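PDB 5WTN: replication initiation and membrane attachment protein from Geobacillus stearothermophilus 10, which probably acts in initiating and restarting DNA replication as a tetrameric component of the bacterial primosome, and probably attaches the replication machinery to the membrane. Local coordinates for residues F206-E209 with L210-A213; L245-Q248 with K249-G253; I261-D264 with A265-A269. All coordinates share one frame; numbering follows the deposited sequence.

Contact 1: residues F206-E209 with L210-A213; sequences FDFE and LFFA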
ATOM      1  N   PHE A 206      -2.040  41.097   2.585  1.00 34.57           N
ATOM      2  CA  PHE A 206      -1.297  42.064   1.783  1.00 35.54           C
ATOM      3  C   PHE A 206      -2.215  43.134   1.199  1.00 35.96           C
ATOM      4  O   PHE A 206      -3.282  42.807   0.669  1.00 38.19           O
ATOM      5  CB  PHE A 206      -0.593  41.337   0.628  1.00 35.04           C
ATOM      6  CG  PHE A 206       0.185  42.249  -0.279  1.00 29.51           C
ATOM      7  CD1 PHE A 206       1.439  42.713   0.098  1.00 27.70           C
ATOM      8  CD2 PHE A 206      -0.330  42.641  -1.502  1.00 28.53           C
ATOM      9  CE1 PHE A 206       2.160  43.544  -0.724  1.00 28.60           C
ATOM     10  CE2 PHE A 206       0.392  43.484  -2.332  1.00 29.96           C
ATOM     11  CZ  PHE A 206       1.635  43.937  -1.941  1.00 31.12           C
ATOM     12  N   ASP A 207      -1.790  44.396   1.206  1.00 30.26           N
ATOM     13  CA  ASP A 207      -2.712  45.426   0.755  1.00 34.50           C
ATOM     14  C   ASP A 207      -2.564  45.648  -0.739  1.00 33.24           C
ATOM     15  O   ASP A 207      -1.711  46.406  -1.181  1.00 34.23           O
ATOM     16  CB  ASP A 207      -2.377  46.726   1.490  1.00 37.23           C
ATOM     17  CG  ASP A 207      -3.343  47.867   1.169  1.00 45.14           C
ATOM     18  OD1 ASP A 207      -3.282  48.890   1.890  1.00 50.91           O
ATOM     19  OD2 ASP A 207      -4.157  47.760   0.215  1.00 46.35           O
ATOM     20  N   PHE A 208      -3.491  45.095  -1.504  1.00 32.48           N
ATOM     21  CA  PHE A 208      -3.412  45.212  -2.946  1.00 35.12           C
ATOM     22  C   PHE A 208      -3.900  46.568  -3.427  1.00 40.32           C
ATOM     23  O   PHE A 208      -3.444  47.066  -4.452  1.00 42.28           O
ATOM     24  CB  PHE A 208      -4.220  44.119  -3.623  1.00 32.36           C
ATOM     25  CG  PHE A 208      -3.566  42.773  -3.599  1.00 35.48           C
ATOM     26  CD1 PHE A 208      -2.698  42.393  -4.611  1.00 35.91           C
ATOM     27  CD2 PHE A 208      -3.841  41.873  -2.586  1.00 35.01           C
ATOM     28  CE1 PHE A 208      -2.111  41.152  -4.601  1.00 34.44           C
ATOM     29  CE2 PHE A 208      -3.262  40.623  -2.575  1.00 36.24           C
ATOM     30  CZ  PHE A 208      -2.392  40.262  -3.577  1.00 35.94           C
ATOM     31  N   GLU A 209      -4.849  47.148  -2.701  1.00 42.93           N
ATOM     32  CA  GLU A 209      -5.399  48.445  -3.068  1.00 47.22           C
ATOM     33  C   GLU A 209      -4.255  49.459  -3.204  1.00 48.39           C
ATOM     34  O   GLU A 209      -4.101  50.107  -4.249  1.00 48.63           O
ATOM     35  CB  GLU A 209      -6.412  48.903  -2.019  1.00 53.27           C
ATOM     36  CG  GLU A 209      -7.322  50.058  -2.456  1.00 60.02           C
ATOM     37  CD  GLU A 209      -7.692  50.982  -1.298  1.00 68.84           C
ATOM     38  OE1 GLU A 209      -7.608  50.536  -0.131  1.00 71.98           O
ATOM     39  OE2 GLU A 209      -8.054  52.154  -1.556  1.00 69.57           O
ATOM     40  N   LEU A 210      -3.441  49.568  -2.158  1.00 43.82           N
ATOM     41  CA  LEU A 210      -2.291  50.460  -2.174  1.00 39.61           C
ATOM     42  C   LEU A 210      -1.294  50.039  -3.252  1.00 45.44           C
ATOM     43  O   LEU A 210      -0.820  50.866  -4.037  1.00 45.21           O
ATOM     44  CB  LEU A 210      -1.611  50.453  -0.812  1.00 37.51           C
ATOM     45  CG  LEU A 210      -0.471  51.453  -0.695  1.00 44.24           C
ATOM     46  CD1 LEU A 210      -1.030  52.859  -0.813  1.00 45.16           C
ATOM     47  CD2 LEU A 210       0.300  51.274   0.607  1.00 45.52           C
ATOM     48  N   PHE A 211      -0.994  48.742  -3.280  1.00 45.06           N
ATOM     49  CA  PHE A 211      -0.023  48.157  -4.199  1.00 39.60           C
ATOM     50  C   PHE A 211      -0.313  48.517  -5.650  1.00 41.09           C
ATOM     51  O   PHE A 211       0.570  48.976  -6.368  1.00 42.08           O
ATOM     52  CB  PHE A 211      -0.013  46.641  -4.016  1.00 36.95           C
ATOM     53  CG  PHE A 211       0.780  45.906  -5.049  1.00 39.62           C
ATOM     54  CD1 PHE A 211       0.171  45.404  -6.191  1.00 41.27           C
ATOM     55  CD2 PHE A 211       2.141  45.701  -4.880  1.00 39.37           C
ATOM     56  CE1 PHE A 211       0.917  44.721  -7.154  1.00 41.08           C
ATOM     57  CE2 PHE A 211       2.885  45.021  -5.842  1.00 36.33           C
ATOM     58  CZ  PHE A 211       2.271  44.535  -6.976  1.00 34.37           C
ATOM     59  N   PHE A 212      -1.554  48.305  -6.072  1.00 45.49           N
ATOM     60  CA  PHE A 212      -1.958  48.572  -7.449  1.00 43.64           C
ATOM     61  C   PHE A 212      -2.005  50.057  -7.749  1.00 44.64           C
ATOM     62  O   PHE A 212      -1.914  50.461  -8.908  1.00 49.10           O
ATOM     63  CB  PHE A 212      -3.319  47.955  -7.746  1.00 41.87           C
ATOM     64  CG  PHE A 212      -3.277  46.471  -7.939  1.00 47.89           C
ATOM     65  CD1 PHE A 212      -2.466  45.913  -8.916  1.00 50.41           C
ATOM     66  CD2 PHE A 212      -4.055  45.628  -7.150  1.00 45.31           C
ATOM     67  CE1 PHE A 212      -2.421  44.536  -9.101  1.00 49.44           C
ATOM     68  CE2 PHE A 212      -4.024  44.254  -7.328  1.00 43.53           C
ATOM     69  CZ  PHE A 212      -3.206  43.707  -8.302  1.00 49.99           C
ATOM     70  N   ALA A 213      -2.162  50.866  -6.709  1.00 40.33           N
ATOM     71  CA  ALA A 213      -2.137  52.305  -6.886  1.00 44.76           C
ATOM     72  C   ALA A 213      -0.727  52.710  -7.316  1.00 52.72           C
ATOM     73  O   ALA A 213      -0.543  53.551  -8.205  1.00 53.29           O
ATOM     74  CB  ALA A 213      -2.530  53.001  -5.603  1.00 43.38           C
TER

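Contact 2: residues L245-Q248 with K249-G253; sequences LEMQ and KLVLG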
ATOM      1  N   LEU A 245       4.864  49.054  -0.732  1.00 38.18           N
ATOM      2  CA  LEU A 245       5.817  49.904  -1.449  1.00 40.95           C
ATOM      3  C   LEU A 245       7.049  49.102  -1.818  1.00 39.39           C
ATOM      4  O   LEU A 245       7.569  49.227  -2.921  1.00 41.04           O
ATOM      5  CB  LEU A 245       6.228  51.118  -0.615  1.00 46.18           C
ATOM      6  CG  LEU A 245       5.474  52.413  -0.919  1.00 52.25           C
ATOM      7  CD1 LEU A 245       6.079  53.589  -0.154  1.00 55.89           C
ATOM      8  CD2 LEU A 245       5.462  52.674  -2.427  1.00 48.86           C
ATOM      9  N   GLU A 246       7.508  48.268  -0.891  1.00 37.65           N
ATOM     10  CA  GLU A 246       8.636  47.396  -1.171  1.00 35.20           C
ATOM     11  C   GLU A 246       8.324  46.316  -2.227  1.00 35.33           C
ATOM     12  O   GLU A 246       9.172  46.019  -3.075  1.00 36.53           O
ATOM     13  CB  GLU A 246       9.208  46.800   0.128  1.00 34.39           C
ATOM     14  CG  GLU A 246       9.877  47.822   1.059  1.00 36.42           C
ATOM     15  CD  GLU A 246      11.171  48.431   0.493  1.00 46.01           C
ATOM     16  OE1 GLU A 246      12.205  47.719   0.425  1.00 46.40           O
ATOM     17  OE2 GLU A 246      11.169  49.632   0.129  1.00 44.75           O
ATOM     18  N   MET A 247       7.102  45.822  -2.391  1.00 33.47           N
ATOM     19  CA  MET A 247       6.866  44.862  -3.449  1.00 32.19           C
ATOM     20  C   MET A 247       6.623  45.508  -4.665  1.00 31.42           C
ATOM     21  O   MET A 247       6.686  44.966  -5.660  1.00 29.41           O
ATOM     22  CB  MET A 247       5.706  43.992  -3.222  1.00 28.80           C
ATOM     23  CG  MET A 247       5.757  42.812  -4.112  1.00 22.52           C
ATOM     24  SD  MET A 247       6.015  41.486  -3.093  1.00  5.80           S
ATOM     25  CE  MET A 247       6.365  40.271  -4.084  1.00 24.12           C
ATOM     26  N   GLN A 248       6.326  46.719  -4.569  1.00 31.33           N
ATOM     27  CA  GLN A 248       6.294  47.496  -5.788  1.00 34.19           C
ATOM     28  C   GLN A 248       7.685  47.508  -6.412  1.00 30.91           C
ATOM     29  O   GLN A 248       7.823  47.218  -7.600  1.00 30.46           O
ATOM     30  CB  GLN A 248       5.799  48.913  -5.523  1.00 36.10           C
ATOM     31  CG  GLN A 248       5.585  49.738  -6.780  1.00 37.43           C
ATOM     32  CD  GLN A 248       5.125  51.151  -6.472  1.00 50.42           C
ATOM     33  OE1 GLN A 248       4.395  51.381  -5.501  1.00 55.69           O
ATOM     34  NE2 GLN A 248       5.557  52.112  -7.293  1.00 54.04           N
ATOM     35  N   LYS A 249       8.708  47.807  -5.611  1.00 29.51           N
ATOM     36  CA  LYS A 249      10.080  47.799  -6.110  1.00 31.15           C
ATOM     37  C   LYS A 249      10.438  46.441  -6.706  1.00 30.37           C
ATOM     38  O   LYS A 249      10.817  46.360  -7.873  1.00 27.59           O
ATOM     39  CB  LYS A 249      11.096  48.196  -5.031  1.00 32.98           C
ATOM     40  CG  LYS A 249      11.443  49.685  -5.003  1.00 41.50           C
ATOM     41  CD  LYS A 249      12.798  49.940  -4.310  1.00 43.39           C
ATOM     42  CE  LYS A 249      12.906  49.177  -2.983  1.00 47.07           C
ATOM     43  NZ  LYS A 249      14.143  49.454  -2.165  1.00 48.90           N
ATOM     44  N   LEU A 250      10.290  45.387  -5.905  1.00 29.08           N
ATOM     45  CA  LEU A 250      10.609  44.034  -6.336  1.00 27.66           C
ATOM     46  C   LEU A 250       9.936  43.688  -7.657  1.00 28.10           C
ATOM     47  O   LEU A 250      10.551  43.115  -8.555  1.00 29.08           O
ATOM     48  CB  LEU A 250      10.171  43.034  -5.276  1.00 27.88           C
ATOM     49  CG  LEU A 250      10.752  43.258  -3.883  1.00 30.34           C
ATOM     50  CD1 LEU A 250      10.270  42.159  -2.938  1.00 27.37           C
ATOM     51  CD2 LEU A 250      12.274  43.306  -3.943  1.00 26.35           C
ATOM     52  N   VAL A 251       8.668  44.045  -7.784  1.00 27.68           N
ATOM     53  CA  VAL A 251       7.955  43.732  -9.007  1.00 29.73           C
ATOM     54  C   VAL A 251       8.598  44.518 -10.142  1.00 27.17           C
ATOM     55  O   VAL A 251       8.970  43.950 -11.162  1.00 27.38           O
ATOM     56  CB  VAL A 251       6.438  43.997  -8.865  1.00 27.85           C
ATOM     57  CG1 VAL A 251       5.756  44.006 -10.218  1.00 25.60           C
ATOM     58  CG2 VAL A 251       5.827  42.938  -7.977  1.00 27.78           C
ATOM     59  N   LEU A 252       8.782  45.813  -9.923  1.00 26.29           N
ATOM     60  CA  LEU A 252       9.394  46.684 -10.913  1.00 27.23           C
ATOM     61  C   LEU A 252      10.836  46.281 -11.291  1.00 27.88           C
ATOM     62  O   LEU A 252      11.323  46.653 -12.343  1.00 26.77           O
ATOM     63  CB  LEU A 252       9.354  48.135 -10.430  1.00 25.73           C
ATOM     64  CG  LEU A 252       7.977  48.812 -10.423  1.00 25.85           C
ATOM     65  CD1 LEU A 252       8.042  50.216  -9.847  1.00 29.54           C
ATOM     66  CD2 LEU A 252       7.396  48.853 -11.820  1.00 24.19           C
ATOM     67  N   GLY A 253      11.514  45.516 -10.450  1.00 26.12           N
ATOM     68  CA  GLY A 253      12.866  45.131 -10.768  1.00 24.47           C
ATOM     69  C   GLY A 253      12.911  43.920 -11.672  1.00 29.19           C
ATOM     70  O   GLY A 253      13.859  43.742 -12.434  1.00 33.89           O
TER

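Contact 3: residues I261-D264 with A265-A269; sequences IDID and ALRRA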
ATOM      1  N   ILE A 261       5.590  39.296 -15.593  1.00 36.93           N
ATOM      2  CA  ILE A 261       6.339  39.139 -14.351  1.00 35.61           C
ATOM      3  C   ILE A 261       6.756  37.689 -14.141  1.00 34.91           C
ATOM      4  O   ILE A 261       5.916  36.790 -14.101  1.00 36.93           O
ATOM      5  CB  ILE A 261       5.505  39.600 -13.150  1.00 35.19           C
ATOM      6  CG1 ILE A 261       5.097  41.055 -13.342  1.00 33.31           C
ATOM      7  CG2 ILE A 261       6.280  39.438 -11.855  1.00 31.18           C
ATOM      8  CD1 ILE A 261       4.129  41.540 -12.309  1.00 29.87           C
ATOM      9  N   ASP A 262       8.053  37.453 -14.003  1.00 37.69           N
ATOM     10  CA  ASP A 262       8.513  36.091 -13.787  1.00 40.36           C
ATOM     11  C   ASP A 262       8.522  35.814 -12.297  1.00 39.97           C
ATOM     12  O   ASP A 262       9.258  36.449 -11.535  1.00 40.59           O
ATOM     13  CB  ASP A 262       9.904  35.873 -14.369  1.00 41.89           C
ATOM     14  CG  ASP A 262      10.429  34.481 -14.093  1.00 46.24           C
ATOM     15  OD1 ASP A 262       9.600  33.539 -14.032  1.00 47.97           O
ATOM     16  OD2 ASP A 262      11.664  34.330 -13.936  1.00 49.21           O
ATOM     17  N   ILE A 263       7.701  34.857 -11.888  1.00 38.50           N
ATOM     18  CA  ILE A 263       7.502  34.574 -10.480  1.00 35.42           C
ATOM     19  C   ILE A 263       8.761  34.007  -9.845  1.00 37.20           C
ATOM     20  O   ILE A 263       9.079  34.323  -8.697  1.00 37.71           O
ATOM     21  CB  ILE A 263       6.316  33.631 -10.285  1.00 34.98           C
ATOM     22  CG1 ILE A 263       5.027  34.324 -10.740  1.00 35.90           C
ATOM     23  CG2 ILE A 263       6.201  33.211  -8.845  1.00 34.10           C
ATOM     24  CD1 ILE A 263       3.782  33.492 -10.556  1.00 37.33           C
ATOM     25  N   ASP A 264       9.481  33.182 -10.601  1.00 42.91           N
ATOM     26  CA  ASP A 264      10.785  32.678 -10.172  1.00 42.07           C
ATOM     27  C   ASP A 264      11.714  33.835  -9.792  1.00 40.06           C
ATOM     28  O   ASP A 264      12.301  33.831  -8.715  1.00 39.30           O
ATOM     29  CB  ASP A 264      11.411  31.801 -11.266  1.00 43.99           C
ATOM     30  CG  ASP A 264      11.142  30.303 -11.062  1.00 53.67           C
ATOM     31  OD1 ASP A 264      10.124  29.935 -10.421  1.00 48.96           O
ATOM     32  OD2 ASP A 264      11.965  29.488 -11.551  1.00 57.61           O
ATOM     33  N   ALA A 265      11.805  34.839 -10.662  1.00 40.72           N
ATOM     34  CA  ALA A 265      12.641  36.018 -10.420  1.00 38.73           C
ATOM     35  C   ALA A 265      12.140  36.878  -9.255  1.00 39.80           C
ATOM     36  O   ALA A 265      12.941  37.400  -8.472  1.00 39.20           O
ATOM     37  CB  ALA A 265      12.729  36.850 -11.667  1.00 38.30           C
ATOM     38  N   LEU A 266      10.821  37.035  -9.157  1.00 36.71           N
ATOM     39  CA  LEU A 266      10.201  37.716  -8.025  1.00 33.31           C
ATOM     40  C   LEU A 266      10.533  37.016  -6.709  1.00 31.58           C
ATOM     41  O   LEU A 266      10.902  37.667  -5.742  1.00 30.69           O
ATOM     42  CB  LEU A 266       8.689  37.768  -8.211  1.00 29.09           C
ATOM     43  CG  LEU A 266       7.903  38.527  -7.143  1.00 25.62           C
ATOM     44  CD1 LEU A 266       8.312  39.979  -7.103  1.00 30.65           C
ATOM     45  CD2 LEU A 266       6.428  38.433  -7.404  1.00 26.09           C
ATOM     46  N   ARG A 267      10.406  35.690  -6.687  1.00 32.43           N
ATOM     47  CA  ARG A 267      10.747  34.898  -5.508  1.00 32.06           C
ATOM     48  C   ARG A 267      12.172  35.160  -5.035  1.00 34.47           C
ATOM     49  O   ARG A 267      12.403  35.337  -3.840  1.00 36.30           O
ATOM     50  CB  ARG A 267      10.525  33.390  -5.756  1.00 35.95           C
ATOM     51  CG  ARG A 267       9.039  32.962  -5.796  1.00 33.27           C
ATOM     52  CD  ARG A 267       8.815  31.449  -6.015  1.00 33.27           C
ATOM     53  NE  ARG A 267       9.455  30.585  -5.008  1.00 33.47           N
ATOM     54  CZ  ARG A 267       9.276  29.262  -4.935  1.00 32.10           C
ATOM     55  NH1 ARG A 267       8.461  28.661  -5.799  1.00 28.58           N
ATOM     56  NH2 ARG A 267       9.896  28.537  -3.996  1.00 30.08           N
ATOM     57  N   ARG A 268      13.119  35.202  -5.969  1.00 37.12           N
ATOM     58  CA  ARG A 268      14.511  35.489  -5.628  1.00 37.64           C
ATOM     59  C   ARG A 268      14.675  36.871  -5.017  1.00 34.90           C
ATOM     60  O   ARG A 268      15.325  37.020  -3.992  1.00 37.02           O
ATOM     61  CB  ARG A 268      15.408  35.376  -6.860  1.00 43.55           C
ATOM     62  CG  ARG A 268      15.417  33.986  -7.480  1.00 51.19           C
ATOM     63  CD  ARG A 268      16.598  33.762  -8.426  1.00 52.12           C
ATOM     64  NE  ARG A 268      16.316  32.637  -9.314  1.00 55.79           N
ATOM     65  CZ  ARG A 268      15.824  32.767 -10.543  1.00 57.54           C
ATOM     66  NH1 ARG A 268      15.587  33.982 -11.038  1.00 49.20           N
ATOM     67  NH2 ARG A 268      15.578  31.688 -11.284  1.00 59.48           N
ATOM     68  N   ALA A 269      14.093  37.874  -5.666  1.00 32.82           N
ATOM     69  CA  ALA A 269      14.149  39.249  -5.194  1.00 32.35           C
ATOM     70  C   ALA A 269      13.632  39.342  -3.767  1.00 35.07           C
ATOM     71  O   ALA A 269      14.237  40.004  -2.919  1.00 34.46           O
ATOM     72  CB  ALA A 269      13.324  40.132  -6.094  1.00 28.90           C
TER
HETATM   73  O   HOH W   1      14.053  32.863 -13.686  1.00 37.54           O

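Contact 1: residues F206-E209 with L210-A213
D207 caps the start of helix 208-217 and takes up the backbone N-H of L210. It is the N-cap residue, and the local contacts that follow belong to the first turns of this helix. The bond from L210 N to D207 OD2 is 3.1 Å long and nearly straight, at 173°. It meets the oxygen from above the carboxylate plane. D207 can do this because its CG is anti to its backbone N (chi1 -176°) and the carboxylate folds back over the helix start. Its other oxygen, OD1, lies near L210 CB. P244, at the start of helix 244-254, touches both D207 and L210.

F211 comes next. Its N-H bonds to D207 O, and its side chain turns inward to meet F206. The two rings form an offset edge-to-face pair, with the edge of F206 toward the face of F211. Their centroids are 5.4 Å apart and their planes stand at 66°. F206 CZ comes to 3.5 Å from F211 CD2. Both side chains also rest on I233 of helix 227-240, and F211 continues to M247 and V251.

F212 sits one turn above F208, and the two side chains point the same way. Their planes lie close to parallel but are displaced with little overlap; F208 CD1 meets F212 CE2 at 3.6 Å. K230 makes a cation-pi contact with F208, while R222 and V225 lie against F212. F212 N donates to F208 O at 2.8 Å.

A213 continues the helical pattern: its N bonds to E209 O at 3.2 Å, and its CB lies 3.6 Å from that same E209 O.

Contact 2: residues L245-Q248 with K249-G253
E246 and K249 lie side by side on helix 244-254, one turn apart, with their charged ends pointing the same way. The salt bridge between E246 OE1 and K249 NZ is long, at 3.7 Å. K249 CE lies close to the other oxygen, E246 OE2, at 3.6 Å, so the last two atoms of the lysine chain lie beside both oxygens. E246 reaches it with CG anti to its carbonyl carbon (chi1 -67°) and a bend at the next bond, while K249 bends at its third.

M247 leads the apolar side of the helix. Its CG meets V251 CG2 at 3.9 Å, and its SD lies 4.3 Å from L250 CD1. Q248 takes a third direction. It is extended beyond CG and runs alongside L252, with both its CG and its NE2 near L252 CD1.

Under these side chains run the bonds of a regular alpha helix, each from a residue to the one four places earlier. L250 N to E246 O is almost straight, at 174°. V251 N reaches M247 O from above the carbonyl plane, and L252 N completes the series to Q248 O at 2.9 Å.

Neighbouring helices and loops pack around the helix. M247, L250 and V251 meet L266 of helix 263-278, while M247 and V251 also meet F211 of helix 208-217. Q248 touches L215 of that helix and Q218 in the loop after it, where V220 meets L252. E246 OE1 has a second and stronger partner in the indole N-H of W273.

Thus M247, L250 and V251 pack inward, Q248 and L252 face L215, Q218 and V220, and E246 and K249 carry the charges. E246 is probably positioned more by W273 than by the lysine, whose long bridge is likely to add mainly a diffuse electrostatic attraction.

Contact 3: residues I261-D264 with A265-A269
D262 and A265 meet at the N-terminal end of helix 263-278, in a local surface contact where the loop after helix 244-254 turns into the next helix. Each oxygen of the D262 carboxylate serves a backbone N-H of the first turn. OD2 accepts a weak bond from A265 N at 3.3 Å, and OD1 another weak one from D264 N at 3.5 Å. With chi1 at 177°, the carboxylate of D262 is directed at these N-H groups. A265 CB packs against the same OD2.

This is an N-cap, with D262 just ahead of the helix. The first full helical bond runs from L266 N to D262 O at 2.9 Å, in the carbonyl plane. R267 N to I263 O and R268 N to D264 O follow in turn. With an alanine in place of D262, the N-H groups of D264 and A265 would probably lose their side-chain acceptor, and the water that leads to R268 its anchor.

That water bridges the two side chains. It donates to D262 OD2 at 2.8 Å and accepts from R268 NH2 at 3.1 Å, lying at the edge of the guanidinium and in its plane. With CG beside its backbone N (chi1 -61°) and the chain extended to NE, R268 reaches back along the first turn, with D264 O over one face of its guanidinium. The carboxylate of D264 is near as well: OD2 is 4.2 Å from R268 NH2 but well out of the guanidinium plane, so any attraction between the two groups is probably electrostatic, without a directed bond.

I263 and R267 touch through CG2 and CG. Beyond that point R267 bends away, and its NH1 bonds to R120 O of the second subunit. L266 turns inward to M247, L250 and L236.

Overall arrangement
From the N terminus, the chain first builds its mixed sheet and reaches these contacts late. All three lie in series, and none encloses or crosses another. Each spans a single uninterrupted run, so it closes only helical turns. Contact 1 starts helix 208-217, contact 2 spans almost all of helix 244-254, and contact 3 starts helix 263-278. Contact 2 is the link: F211 of contact 1 packs on M247 and V251, while from contact 3 L266 packs on M247 and V251, and I261 on V251. Contacts 1 and 3 do not touch, with nearest atoms about 6 Å apart. Helix 227-240 also borders both of them.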